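Long-range contact in Cwp19 (Clostridioides difficile, PDB 5OQ3), which is probably a peptidoglycan hydrolase of the cell surface, represented here by its TIM-barrel glycoside hydrolase domain: residues Arg218-Lys230 and Tyr272-Asp285. Sequence-based numbering, arbitrary orientation.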
ATOM      1  N   ARG A 218      -0.964  19.202   7.730  1.00  7.42           N
ATOM      2  CA  ARG A 218      -0.287  17.985   7.295  1.00  6.58           C
ATOM      3  C   ARG A 218      -1.309  16.934   6.830  1.00  7.01           C
ATOM      4  O   ARG A 218      -1.100  16.292   5.786  1.00  6.83           O
ATOM      5  CB  ARG A 218       0.556  17.389   8.442  1.00  8.00           C
ATOM      6  CG  ARG A 218       1.819  18.200   8.737  1.00  7.90           C
ATOM      7  CD  ARG A 218       2.594  17.561   9.817  1.00  9.51           C
ATOM      8  NE  ARG A 218       3.878  18.236  10.025  1.00 10.56           N
ATOM      9  CZ  ARG A 218       4.597  18.130  11.124  1.00 13.32           C
ATOM     10  NH1 ARG A 218       4.157  17.422  12.145  1.00 16.80           N
ATOM     11  NH2 ARG A 218       5.756  18.769  11.188  1.00 14.58           N
ATOM     12  N   ARG A 219      -2.410  16.756   7.564  1.00  7.07           N
ATOM     13  CA  ARG A 219      -3.460  15.856   7.096  1.00  6.85           C
ATOM     14  C   ARG A 219      -4.004  16.263   5.723  1.00  6.43           C
ATOM     15  O   ARG A 219      -4.207  15.401   4.845  1.00  6.79           O
ATOM     16  CB  ARG A 219      -4.578  15.671   8.153  1.00  6.73           C
ATOM     17  CG  ARG A 219      -4.221  14.750   9.315  1.00  8.05           C
ATOM     18  CD  ARG A 219      -5.347  14.693  10.363  1.00 10.45           C
ATOM     19  NE  ARG A 219      -5.404  15.849  11.243  1.00 11.02           N
ATOM     20  CZ  ARG A 219      -4.697  15.986  12.356  1.00  9.95           C
ATOM     21  NH1 ARG A 219      -4.848  17.074  13.082  1.00 12.48           N
ATOM     22  NH2 ARG A 219      -3.859  15.026  12.729  1.00 11.15           N
ATOM     23  N   GLU A 220      -4.197  17.564   5.548  1.00  6.18           N
ATOM     24  CA  GLU A 220      -4.684  18.047   4.277  1.00  5.87           C
ATOM     25  C   GLU A 220      -3.678  17.871   3.140  1.00  6.11           C
ATOM     26  O   GLU A 220      -4.075  17.659   2.009  1.00  6.59           O
ATOM     27  CB  GLU A 220      -5.173  19.474   4.378  1.00  7.87           C
ATOM     28  CG  GLU A 220      -5.878  19.956   3.105  1.00  8.59           C
ATOM     29  CD  GLU A 220      -7.174  19.255   2.696  1.00 10.93           C
ATOM     30  OE1 GLU A 220      -7.612  19.426   1.537  1.00 16.39           O
ATOM     31  OE2 GLU A 220      -7.761  18.545   3.461  1.00 12.73           O
ATOM     32  N   ASN A 221      -2.393  17.963   3.425  1.00  6.70           N
ATOM     33  CA  ASN A 221      -1.393  17.700   2.420  1.00  5.84           C
ATOM     34  C   ASN A 221      -1.542  16.302   1.822  1.00  5.80           C
ATOM     35  O   ASN A 221      -1.393  16.076   0.631  1.00  6.42           O
ATOM     36  CB  ASN A 221       0.032  17.851   3.002  1.00  7.11           C
ATOM     37  CG  ASN A 221       0.383  19.275   3.340  1.00  7.34           C
ATOM     38  OD1 ASN A 221      -0.111  20.220   2.743  1.00  9.45           O
ATOM     39  ND2 ASN A 221       1.307  19.440   4.271  1.00  7.26           N
ATOM     40  N   VAL A 222      -1.774  15.341   2.708  1.00  6.19           N
ATOM     41  CA  VAL A 222      -1.978  13.946   2.286  1.00  6.49           C
ATOM     42  C   VAL A 222      -3.298  13.840   1.516  1.00  6.25           C
ATOM     43  O   VAL A 222      -3.320  13.260   0.397  1.00  6.76           O
ATOM     44  CB  VAL A 222      -1.963  12.997   3.491  1.00  6.69           C
ATOM     45  CG1 VAL A 222      -2.423  11.586   3.092  1.00  8.85           C
ATOM     46  CG2 VAL A 222      -0.565  12.953   4.123  1.00  7.80           C
ATOM     47  N   ASN A 223      -4.365  14.434   2.043  1.00  5.95           N
ATOM     48  CA  ASN A 223      -5.642  14.430   1.349  1.00  6.23           C
ATOM     49  C   ASN A 223      -5.526  14.963  -0.064  1.00  6.42           C
ATOM     50  O   ASN A 223      -6.086  14.376  -0.995  1.00  6.56           O
ATOM     51  CB  ASN A 223      -6.653  15.298   2.087  1.00  6.38           C
ATOM     52  CG  ASN A 223      -7.013  14.808   3.469  1.00  6.40           C
ATOM     53  OD1 ASN A 223      -6.636  13.713   3.900  1.00  8.36           O
ATOM     54  ND2 ASN A 223      -7.747  15.673   4.194  1.00  7.64           N
ATOM     55  N   THR A 224      -4.801  16.051  -0.260  1.00  6.39           N
ATOM     56  CA  THR A 224      -4.625  16.704  -1.551  0.60  6.64           C
ATOM     57  C   THR A 224      -3.933  15.800  -2.536  1.00  5.84           C
ATOM     58  O   THR A 224      -4.237  15.786  -3.720  1.00  6.89           O
ATOM     59  CB  THR A 224      -3.772  18.000  -1.373  0.60  7.35           C
ATOM     60  OG1 THR A 224      -4.468  18.917  -0.529  0.60  9.57           O
ATOM     61  CG2 THR A 224      -3.587  18.722  -2.641  0.60  7.70           C
ATOM     62  N   LEU A 225      -2.914  15.093  -2.074  1.00  6.58           N
ATOM     63  CA  LEU A 225      -2.212  14.140  -2.925  1.00  6.56           C
ATOM     64  C   LEU A 225      -3.176  13.067  -3.419  1.00  5.77           C
ATOM     65  O   LEU A 225      -3.266  12.792  -4.616  1.00  5.82           O
ATOM     66  CB  LEU A 225      -1.029  13.478  -2.208  1.00  7.73           C
ATOM     67  CG  LEU A 225      -0.363  12.403  -3.066  1.00  7.95           C
ATOM     68  CD1 LEU A 225       0.250  12.955  -4.345  1.00  9.14           C
ATOM     69  CD2 LEU A 225       0.664  11.683  -2.219  1.00  9.71           C
ATOM     70  N   LEU A 226      -3.909  12.458  -2.499  1.00  6.22           N
ATOM     71  CA  LEU A 226      -4.881  11.443  -2.894  1.00  6.48           C
ATOM     72  C   LEU A 226      -5.892  11.952  -3.890  1.00  5.51           C
ATOM     73  O   LEU A 226      -6.158  11.307  -4.919  1.00  5.70           O
ATOM     74  CB  LEU A 226      -5.557  10.793  -1.683  1.00  6.77           C
ATOM     75  CG  LEU A 226      -4.655  10.156  -0.630  1.00  8.94           C
ATOM     76  CD1 LEU A 226      -5.496   9.504   0.464  1.00  8.71           C
ATOM     77  CD2 LEU A 226      -3.632   9.215  -1.101  1.00 11.73           C
ATOM     78  N   ARG A 227      -6.470  13.105  -3.591  1.00  5.44           N
ATOM     79  CA  ARG A 227      -7.407  13.751  -4.504  1.00  6.01           C
ATOM     80  C   ARG A 227      -6.826  13.912  -5.886  1.00  5.72           C
ATOM     81  O   ARG A 227      -7.478  13.622  -6.895  1.00  6.05           O
ATOM     82  CB  ARG A 227      -7.805  15.109  -3.923  1.00  6.07           C
ATOM     83  CG  ARG A 227      -8.797  15.885  -4.745  1.00  6.77           C
ATOM     84  CD  ARG A 227      -8.835  17.349  -4.305  1.00  9.11           C
ATOM     85  NE  ARG A 227      -7.584  18.010  -4.702  1.00  9.43           N
ATOM     86  CZ  ARG A 227      -7.235  19.246  -4.363  1.00  8.61           C
ATOM     87  NH1 ARG A 227      -8.020  19.955  -3.532  1.00  9.24           N
ATOM     88  NH2 ARG A 227      -6.108  19.790  -4.843  1.00 10.55           N
ATOM     89  N   ASP A 228      -5.618  14.439  -5.948  1.00  5.71           N
ATOM     90  CA  ASP A 228      -5.009  14.788  -7.235  1.00  6.05           C
ATOM     91  C   ASP A 228      -4.587  13.547  -8.018  1.00  6.01           C
ATOM     92  O   ASP A 228      -4.690  13.507  -9.222  1.00  7.13           O
ATOM     93  CB  ASP A 228      -3.789  15.695  -7.014  1.00  7.09           C
ATOM     94  CG  ASP A 228      -4.164  17.151  -6.617  1.00  8.26           C
ATOM     95  OD1 ASP A 228      -5.380  17.490  -6.583  1.00  9.22           O
ATOM     96  OD2 ASP A 228      -3.186  17.894  -6.395  1.00 10.22           O
ATOM     97  N   VAL A 229      -4.168  12.485  -7.344  1.00  5.58           N
ATOM     98  CA  VAL A 229      -3.851  11.215  -7.986  1.00  5.82           C
ATOM     99  C   VAL A 229      -5.143  10.616  -8.555  1.00  5.87           C
ATOM    100  O   VAL A 229      -5.180  10.206  -9.726  1.00  6.30           O
ATOM    101  CB  VAL A 229      -3.175  10.240  -6.977  1.00  7.11           C
ATOM    102  CG1 VAL A 229      -3.095   8.813  -7.568  1.00  8.25           C
ATOM    103  CG2 VAL A 229      -1.762  10.727  -6.655  1.00  7.20           C
ATOM    104  N   LYS A 230      -6.211  10.591  -7.776  1.00  5.85           N
ATOM    105  CA  LYS A 230      -7.473  10.080  -8.283  1.00  6.47           C
ATOM    106  C   LYS A 230      -7.919  10.835  -9.528  1.00  6.31           C
ATOM    107  O   LYS A 230      -8.311  10.230 -10.531  1.00  6.94           O
ATOM    108  CB  LYS A 230      -8.561  10.050  -7.198  1.00  8.29           C
ATOM    109  CG  LYS A 230      -9.710   9.215  -7.691  1.00 11.15           C
ATOM    110  CD  LYS A 230     -10.542   8.760  -6.640  1.00 16.52           C
ATOM    111  CE  LYS A 230     -11.440   9.826  -6.332  1.00 12.50           C
ATOM    112  NZ  LYS A 230     -12.515   9.838  -7.348  1.00 21.72           N
ATOM    113  N   TYR A 272      -0.488  11.213   9.938  1.00  9.66           N
ATOM    114  CA  TYR A 272      -1.367  12.231   9.309  1.00  9.01           C
ATOM    115  C   TYR A 272      -2.195  11.667   8.188  1.00  8.81           C
ATOM    116  O   TYR A 272      -2.407  12.336   7.182  1.00  9.32           O
ATOM    117  CB  TYR A 272      -0.611  13.559   8.948  1.00 10.62           C
ATOM    118  CG  TYR A 272       0.101  14.105  10.167  1.00 10.00           C
ATOM    119  CD1 TYR A 272      -0.593  14.775  11.184  1.00 11.68           C
ATOM    120  CD2 TYR A 272       1.469  13.920  10.343  1.00  9.65           C
ATOM    121  CE1 TYR A 272       0.070  15.230  12.324  1.00 12.58           C
ATOM    122  CE2 TYR A 272       2.120  14.379  11.496  1.00 10.99           C
ATOM    123  CZ  TYR A 272       1.439  15.053  12.461  1.00 12.68           C
ATOM    124  OH  TYR A 272       2.130  15.440  13.591  1.00 15.34           O
ATOM    125  N   ALA A 273      -2.679  10.450   8.381  1.00  8.90           N
ATOM    126  CA  ALA A 273      -3.503   9.727   7.452  1.00  8.87           C
ATOM    127  C   ALA A 273      -4.923   9.733   7.990  1.00  8.70           C
ATOM    128  O   ALA A 273      -5.286   8.946   8.838  1.00  8.03           O
ATOM    129  CB  ALA A 273      -2.974   8.316   7.272  1.00  9.49           C
ATOM    130  N   ASP A 274      -5.711  10.647   7.500  1.00  7.83           N
ATOM    131  CA  ASP A 274      -7.062  10.938   7.966  1.00  7.30           C
ATOM    132  C   ASP A 274      -8.042  10.139   7.107  1.00  6.89           C
ATOM    133  O   ASP A 274      -8.734  10.676   6.238  1.00  7.51           O
ATOM    134  CB  ASP A 274      -7.355  12.420   7.939  1.00  8.36           C
ATOM    135  CG  ASP A 274      -8.659  12.775   8.626  1.00  8.64           C
ATOM    136  OD1 ASP A 274      -9.434  11.856   9.016  1.00  9.51           O
ATOM    137  OD2 ASP A 274      -8.895  13.999   8.763  1.00  9.80           O
ATOM    138  N   THR A 275      -8.094   8.847   7.358  1.00  7.22           N
ATOM    139  CA  THR A 275      -8.850   7.938   6.475  1.00  6.85           C
ATOM    140  C   THR A 275     -10.313   8.334   6.427  1.00  7.78           C
ATOM    141  O   THR A 275     -10.927   8.220   5.380  1.00  8.60           O
ATOM    142  CB  THR A 275      -8.708   6.514   6.983  1.00  7.80           C
ATOM    143  OG1 THR A 275      -7.331   6.293   7.266  1.00  9.22           O
ATOM    144  CG2 THR A 275      -9.235   5.534   5.957  1.00  8.24           C
ATOM    145  N   ARG A 276     -10.865   8.793   7.542  1.00  8.50           N
ATOM    146  CA  ARG A 276     -12.265   9.226   7.516  1.00  8.31           C
ATOM    147  C   ARG A 276     -12.482  10.331   6.515  1.00  8.68           C
ATOM    148  O   ARG A 276     -13.492  10.326   5.814  1.00 10.01           O
ATOM    149  CB  ARG A 276     -12.718   9.626   8.917  1.00  9.44           C
ATOM    150  CG  ARG A 276     -14.105  10.235   8.893  1.00 11.49           C
ATOM    151  CD  ARG A 276     -14.633  10.555  10.283  1.00 12.91           C
ATOM    152  NE  ARG A 276     -14.929   9.330  10.996  1.00 13.77           N
ATOM    153  CZ  ARG A 276     -15.279   9.275  12.274  1.00 13.27           C
ATOM    154  NH1 ARG A 276     -15.380  10.387  12.994  1.00 14.86           N
ATOM    155  NH2 ARG A 276     -15.565   8.124  12.843  1.00 16.42           N
ATOM    156  N   ALA A 277     -11.602  11.323   6.477  1.00  8.00           N
ATOM    157  CA  ALA A 277     -11.745  12.393   5.494  1.00  8.47           C
ATOM    158  C   ALA A 277     -11.682  11.850   4.093  1.00  7.47           C
ATOM    159  O   ALA A 277     -12.401  12.333   3.194  1.00  8.66           O
ATOM    160  CB  ALA A 277     -10.621  13.441   5.726  1.00  8.47           C
ATOM    161  N   TRP A 278     -10.801  10.911   3.817  1.00  6.80           N
ATOM    162  CA  TRP A 278     -10.676  10.358   2.488  1.00  6.90           C
ATOM    163  C   TRP A 278     -12.000   9.747   2.063  1.00  7.10           C
ATOM    164  O   TRP A 278     -12.422   9.873   0.912  1.00  8.28           O
ATOM    165  CB  TRP A 278      -9.601   9.286   2.420  1.00  7.32           C
ATOM    166  CG  TRP A 278      -8.267   9.637   2.940  1.00  7.33           C
ATOM    167  CD1 TRP A 278      -7.734  10.871   3.174  1.00  7.68           C
ATOM    168  CD2 TRP A 278      -7.252   8.690   3.261  1.00  7.21           C
ATOM    169  NE1 TRP A 278      -6.481  10.759   3.685  1.00  7.62           N
ATOM    170  CE2 TRP A 278      -6.144   9.420   3.721  1.00  7.77           C
ATOM    171  CE3 TRP A 278      -7.170   7.281   3.202  1.00  7.15           C
ATOM    172  CZ2 TRP A 278      -4.986   8.789   4.170  1.00  7.82           C
ATOM    173  CZ3 TRP A 278      -6.035   6.676   3.627  1.00  7.28           C
ATOM    174  CH2 TRP A 278      -4.937   7.408   4.071  1.00  8.99           C
ATOM    175  N   ILE A 279     -12.621   9.028   2.959  1.00  8.43           N
ATOM    176  CA  ILE A 279     -13.889   8.366   2.696  1.00  9.41           C
ATOM    177  C   ILE A 279     -14.993   9.382   2.510  1.00 10.97           C
ATOM    178  O   ILE A 279     -15.735   9.334   1.510  1.00 13.02           O
ATOM    179  CB  ILE A 279     -14.215   7.342   3.818  1.00 10.20           C
ATOM    180  CG1 ILE A 279     -13.212   6.194   3.816  1.00 10.60           C
ATOM    181  CG2 ILE A 279     -15.652   6.827   3.708  1.00 12.41           C
ATOM    182  CD1 ILE A 279     -13.220   5.367   5.062  1.00 12.44           C
ATOM    183  N   LYS A 280     -15.095  10.338   3.404  1.00 10.92           N
ATOM    184  CA  LYS A 280     -16.199  11.274   3.358  1.00 12.62           C
ATOM    185  C   LYS A 280     -16.137  12.179   2.165  1.00 12.04           C
ATOM    186  O   LYS A 280     -17.164  12.564   1.636  1.00 14.95           O
ATOM    187  CB  LYS A 280     -16.292  12.013   4.688  1.00 15.69           C
ATOM    188  CG  LYS A 280     -16.544  11.047   5.880  1.00 23.11           C
ATOM    189  CD  LYS A 280     -17.982  10.601   6.075  1.00 33.34           C
ATOM    190  CE  LYS A 280     -18.448   9.435   5.230  1.00 35.00           C
ATOM    191  NZ  LYS A 280     -19.939   9.536   5.056  1.00 39.93           N
ATOM    192  N   GLN A 281     -14.937  12.559   1.743  1.00 10.61           N
ATOM    193  CA  GLN A 281     -14.735  13.421   0.561  1.00 10.40           C
ATOM    194  C   GLN A 281     -14.597  12.640  -0.759  1.00  9.92           C
ATOM    195  O   GLN A 281     -14.491  13.234  -1.834  1.00 12.65           O
ATOM    196  CB  GLN A 281     -13.534  14.323   0.756  1.00 10.84           C
ATOM    197  CG  GLN A 281     -13.734  15.313   1.879  1.00 12.16           C
ATOM    198  CD  GLN A 281     -12.500  16.162   2.118  1.00 11.84           C
ATOM    199  OE1 GLN A 281     -11.875  16.654   1.167  1.00 13.52           O
ATOM    200  NE2 GLN A 281     -12.122  16.322   3.410  1.00 12.36           N
ATOM    201  N   GLY A 282     -14.609  11.313  -0.694  1.00  9.56           N
ATOM    202  CA  GLY A 282     -14.544  10.509  -1.888  1.00  8.84           C
ATOM    203  C   GLY A 282     -13.230  10.656  -2.640  1.00  8.22           C
ATOM    204  O   GLY A 282     -13.173  10.727  -3.860  1.00 10.56           O
ATOM    205  N   LEU A 283     -12.138  10.655  -1.888  1.00  7.21           N
ATOM    206  CA  LEU A 283     -10.824  10.852  -2.442  1.00  6.75           C
ATOM    207  C   LEU A 283     -10.216   9.539  -2.989  1.00  7.64           C
ATOM    208  O   LEU A 283      -9.177   9.548  -3.628  1.00  9.27           O
ATOM    209  CB  LEU A 283      -9.835  11.441  -1.416  1.00  8.22           C
ATOM    210  CG  LEU A 283     -10.321  12.733  -0.742  1.00  8.43           C
ATOM    211  CD1 LEU A 283      -9.263  13.267   0.188  1.00 10.48           C
ATOM    212  CD2 LEU A 283     -10.760  13.758  -1.753  1.00  9.34           C
ATOM    213  N   ILE A 284     -10.883   8.430  -2.657  1.00  6.81           N
ATOM    214  CA  ILE A 284     -10.419   7.104  -3.021  1.00  6.71           C
ATOM    215  C   ILE A 284     -11.641   6.299  -3.492  1.00  6.99           C
ATOM    216  O   ILE A 284     -12.767   6.595  -3.087  1.00  8.05           O
ATOM    217  CB  ILE A 284      -9.711   6.395  -1.820  1.00  8.13           C
ATOM    218  CG1 ILE A 284     -10.611   6.289  -0.578  1.00  8.21           C
ATOM    219  CG2 ILE A 284      -8.384   7.106  -1.491  1.00  8.97           C
ATOM    220  CD1 ILE A 284      -9.949   5.686   0.621  1.00  8.66           C
ATOM    221  N   ASP A 285     -11.380   5.281  -4.306  1.00  7.27           N
ATOM    222  CA  ASP A 285     -12.434   4.334  -4.680  1.00  7.39           C
ATOM    223  C   ASP A 285     -12.585   3.164  -3.720  1.00  6.75           C
ATOM    224  O   ASP A 285     -13.668   2.586  -3.605  1.00  8.13           O
ATOM    225  CB  ASP A 285     -12.173   3.764  -6.071  1.00  6.67           C
ATOM    226  CG  ASP A 285     -12.210   4.786  -7.179  1.00  8.74           C
ATOM    227  OD1 ASP A 285     -13.172   5.549  -7.230  1.00 11.86           O
ATOM    228  OD2 ASP A 285     -11.259   4.802  -7.981  1.00  9.67           O
TER
HETATM  229  O   HOH W   1     -10.387  18.595   4.162  1.00 13.53           O
HETATM  230  O   HOH W   2      -9.420  17.703   0.729  1.00 18.91           O
HETATM  231  O   HOH W   3      -8.317  16.014   7.050  1.00 11.11           O
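Helix 218-230 runs beside the short helix 275-280, their axes 10.3 Å apart at closest approach and 38° from parallel; R219 lies nearest Y272 and R227 nearest L283. W278 reaches from the short helix to helix 218-230. L226 CD1 makes a CH-pi contact over one face of its indole, 3.4 Å from the centroid of the five-membered ring. The opposite face lies on the backbone of D274 and T275. N223 OD1 meets the indole edge in plane, with the amide nearly perpendicular to the ring. The W278 NE1 to N223 OD1 bond is weak, 3.0 Å but bent to 121°. N223 ND2 turns to E220 OE2 and to a water shared with D274 OD2. Two more waters join the E220 carboxylate to the Q281 amide.

These helices flank strand 241-244 of the eight-stranded TIM barrel, and W278 and I284 pack on its V244. D274 N-caps the short helix; its OD1 accepts a weak capping bond from A277 N and a bond from W250 NE1. A Schellman motif at G282 ends the helix and brings L283 against N223 and R227. The K230 chain, bent at chi3 and chi4, lays CE 3.2 Å from G282 O.

At the other end, R218 is extended from CG to NE (chi3 174°), carrying CD over the Y272 ring face, 3.8 Å from its centroid. The guanidinium continues to a salt bridge with D201, while Y272 OH bonds to V197 O. R219 NH2 lies at the Y272 ring edge, 3.6 Å from CD1, and bonds to Y268 O; its NH1 bonds to N216.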